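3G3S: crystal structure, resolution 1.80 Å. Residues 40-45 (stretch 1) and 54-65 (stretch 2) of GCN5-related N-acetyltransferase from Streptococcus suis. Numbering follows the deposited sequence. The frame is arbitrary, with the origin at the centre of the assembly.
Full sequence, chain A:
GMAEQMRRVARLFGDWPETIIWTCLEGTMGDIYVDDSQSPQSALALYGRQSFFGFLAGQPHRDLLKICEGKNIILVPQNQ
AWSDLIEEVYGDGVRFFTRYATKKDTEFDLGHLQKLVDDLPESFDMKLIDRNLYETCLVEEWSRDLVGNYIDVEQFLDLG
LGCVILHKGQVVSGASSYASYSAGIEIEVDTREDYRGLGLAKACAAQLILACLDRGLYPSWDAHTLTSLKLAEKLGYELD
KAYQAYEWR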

# COMPACT_ATOMS: atom_id res chain seq x y z
N PRO A 40 19.56 -9.92 0.30
CA PRO A 40 19.71 -8.53 0.72
C PRO A 40 20.09 -8.38 2.18
O PRO A 40 19.36 -8.87 3.05
CB PRO A 40 18.31 -7.95 0.51
CG PRO A 40 17.41 -9.10 0.61
CD PRO A 40 18.16 -10.23 -0.02
N GLN A 41 21.22 -7.72 2.44
CA GLN A 41 21.67 -7.43 3.80
C GLN A 41 21.79 -5.92 4.06
O GLN A 41 21.95 -5.50 5.20
CB GLN A 41 23.04 -8.03 4.06
CG GLN A 41 23.24 -9.52 3.89
CD GLN A 41 24.70 -9.89 4.23
OE1 GLN A 41 25.15 -9.71 5.38
NE2 GLN A 41 25.45 -10.39 3.24
N SER A 42 21.78 -5.14 2.99
CA SER A 42 21.96 -3.71 3.02
C SER A 42 20.95 -3.11 2.04
O SER A 42 20.72 -3.65 0.99
CB SER A 42 23.40 -3.36 2.62
OG SER A 42 24.34 -4.02 3.49
N ALA A 43 20.33 -2.00 2.41
CA ALA A 43 19.37 -1.36 1.55
C ALA A 43 19.39 0.18 1.65
O ALA A 43 19.86 0.78 2.63
CB ALA A 43 17.94 -1.90 1.83
N LEU A 44 18.86 0.79 0.60
CA LEU A 44 18.79 2.22 0.41
C LEU A 44 17.40 2.58 -0.07
O LEU A 44 16.91 2.05 -1.06
CB LEU A 44 19.80 2.69 -0.65
CG LEU A 44 19.69 4.13 -1.16
CD1 LEU A 44 20.05 5.17 -0.08
CD2 LEU A 44 20.61 4.31 -2.38
N ALA A 45 16.71 3.42 0.70
CA ALA A 45 15.47 4.00 0.26
C ALA A 45 15.88 5.38 -0.28
O ALA A 45 16.32 6.28 0.47
CB ALA A 45 14.45 4.08 1.42
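Stretch 2 (54-65) GFLAGQPHRDLL

In an antiparallel pair the hydrogen bonds set which residues face each other, and the side chains then fill the space each pair leaves; this pair from an N-acetyltransferase is a compact example. Residues 54-58 run back along 42-45 at 161°, the axes approaching to 4.7 Å. Two hydrogen-bonded pairs fix the register: Ala-57 N reaches Ala-43 O at 2.8 Å and Ala-43 N returns to Ala-57 O at 2.9 Å, while Phe-55 and Ala-45 exchange N-to-O bonds of 2.9 Å in both directions. On the face of Ala-43, Ala-45, Ala-57 and Phe-55 the contact between the strands is made by small groups: Ala-43 lies beside Ala-57, and Ala-45 CB meets Phe-55 CB at 4.2 Å before the phenyl ring leads away.

On the face of Leu-44 and Leu-56 two leucines meet. Leu-44 CD1 touches Leu-56 CD2 at 3.5 Å and rests 3.7 Å from Gly-54 CA, in space that a side chain there would crowd. Gly-58, at positive phi, lets the backbone pass close to stretch 1: its CA lies 3.4 Å from Gln-41 O, where a CB would clash. Beyond it the chain leaves the strand, held by Gln-59 N to Gln-41 O (2.9 Å) and a very short bond from Ser-42 OG to Gln-59 O (2.4 Å). After His-61 caps the helix, Leu-64 points back, its CD1 3.4 Å from Ala-43 N and its CD2 4.1 Å from Leu-44 CB.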

# COMPACT_ATOMS: atom_id res chain seq x y z
N GLY A 54 18.33 9.82 1.26
CA GLY A 54 18.87 8.47 1.13
C GLY A 54 18.85 7.87 2.52
O GLY A 54 19.64 8.27 3.37
N PHE A 55 17.89 6.99 2.79
CA PHE A 55 17.83 6.30 4.08
C PHE A 55 18.52 4.99 3.94
O PHE A 55 18.11 4.15 3.13
CB PHE A 55 16.41 6.07 4.52
CG PHE A 55 15.68 7.34 4.88
CD1 PHE A 55 15.00 8.06 3.91
CD2 PHE A 55 15.70 7.80 6.18
CE1 PHE A 55 14.31 9.21 4.26
CE2 PHE A 55 15.02 8.98 6.54
CZ PHE A 55 14.34 9.67 5.59
N LEU A 56 19.53 4.77 4.77
CA LEU A 56 20.41 3.61 4.65
C LEU A 56 20.22 2.57 5.75
O LEU A 56 20.53 2.84 6.88
CB LEU A 56 21.84 4.14 4.69
CG LEU A 56 22.14 5.09 3.52
CD1 LEU A 56 23.21 6.14 3.98
CD2 LEU A 56 22.51 4.26 2.29
N ALA A 57 19.78 1.36 5.39
CA ALA A 57 19.50 0.32 6.39
C ALA A 57 20.33 -0.98 6.22
O ALA A 57 20.92 -1.28 5.15
CB ALA A 57 18.01 0.02 6.37
N GLY A 58 20.42 -1.73 7.32
CA GLY A 58 21.14 -3.00 7.31
C GLY A 58 22.64 -2.84 7.52
O GLY A 58 23.08 -1.93 8.19
N GLN A 59 23.43 -3.78 7.02
CA GLN A 59 24.85 -3.69 7.13
C GLN A 59 25.32 -2.55 6.24
O GLN A 59 24.76 -2.33 5.17
CB GLN A 59 25.51 -5.02 6.70
CG GLN A 59 25.18 -6.18 7.62
CD GLN A 59 25.68 -5.99 9.06
OE1 GLN A 59 26.77 -5.46 9.30
NE2 GLN A 59 24.88 -6.44 10.03
N PRO A 60 26.34 -1.80 6.70
CA PRO A 60 26.92 -0.72 5.89
C PRO A 60 27.51 -1.32 4.65
O PRO A 60 28.07 -2.41 4.72
CB PRO A 60 28.04 -0.16 6.77
CG PRO A 60 27.72 -0.61 8.12
CD PRO A 60 26.99 -1.91 8.01
N HIS A 61 27.31 -0.64 3.53
CA HIS A 61 27.75 -1.09 2.23
C HIS A 61 28.13 0.10 1.35
O HIS A 61 27.30 0.93 1.03
CB HIS A 61 26.63 -1.88 1.55
CG HIS A 61 27.15 -2.77 0.48
ND1 HIS A 61 27.66 -2.29 -0.70
CD2 HIS A 61 27.32 -4.11 0.44
CE1 HIS A 61 28.09 -3.29 -1.44
NE2 HIS A 61 27.89 -4.41 -0.77
N ARG A 62 29.38 0.15 0.88
CA ARG A 62 29.84 1.32 0.17
C ARG A 62 29.20 1.49 -1.21
O ARG A 62 29.08 2.62 -1.68
CB ARG A 62 31.37 1.36 0.10
CG ARG A 62 31.98 0.24 -0.69
CD ARG A 62 33.50 0.33 -0.73
NE ARG A 62 34.13 0.33 0.60
CZ ARG A 62 34.88 1.30 1.12
NH1 ARG A 62 35.37 1.14 2.35
NH2 ARG A 62 35.20 2.40 0.43
N ASP A 63 28.74 0.42 -1.85
CA ASP A 63 28.11 0.59 -3.15
C ASP A 63 26.78 1.36 -3.07
O ASP A 63 26.42 2.06 -4.02
CB ASP A 63 27.90 -0.74 -3.85
CG ASP A 63 29.21 -1.38 -4.29
OD1 ASP A 63 30.30 -0.80 -4.07
OD2 ASP A 63 29.11 -2.50 -4.84
N LEU A 64 26.06 1.23 -1.96
CA LEU A 64 24.82 1.99 -1.82
C LEU A 64 25.10 3.50 -1.64
O LEU A 64 24.35 4.36 -2.12
CB LEU A 64 23.98 1.42 -0.66
CG LEU A 64 23.35 0.02 -0.86
CD1 LEU A 64 22.55 -0.41 0.38
CD2 LEU A 64 22.47 -0.06 -2.13
N LEU A 65 26.17 3.82 -0.92
CA LEU A 65 26.62 5.22 -0.76
C LEU A 65 26.98 5.82 -2.12
O LEU A 65 26.72 7.00 -2.40
CB LEU A 65 27.83 5.28 0.17
CG LEU A 65 27.59 4.80 1.61
CD1 LEU A 65 28.82 4.78 2.48
CD2 LEU A 65 26.52 5.72 2.26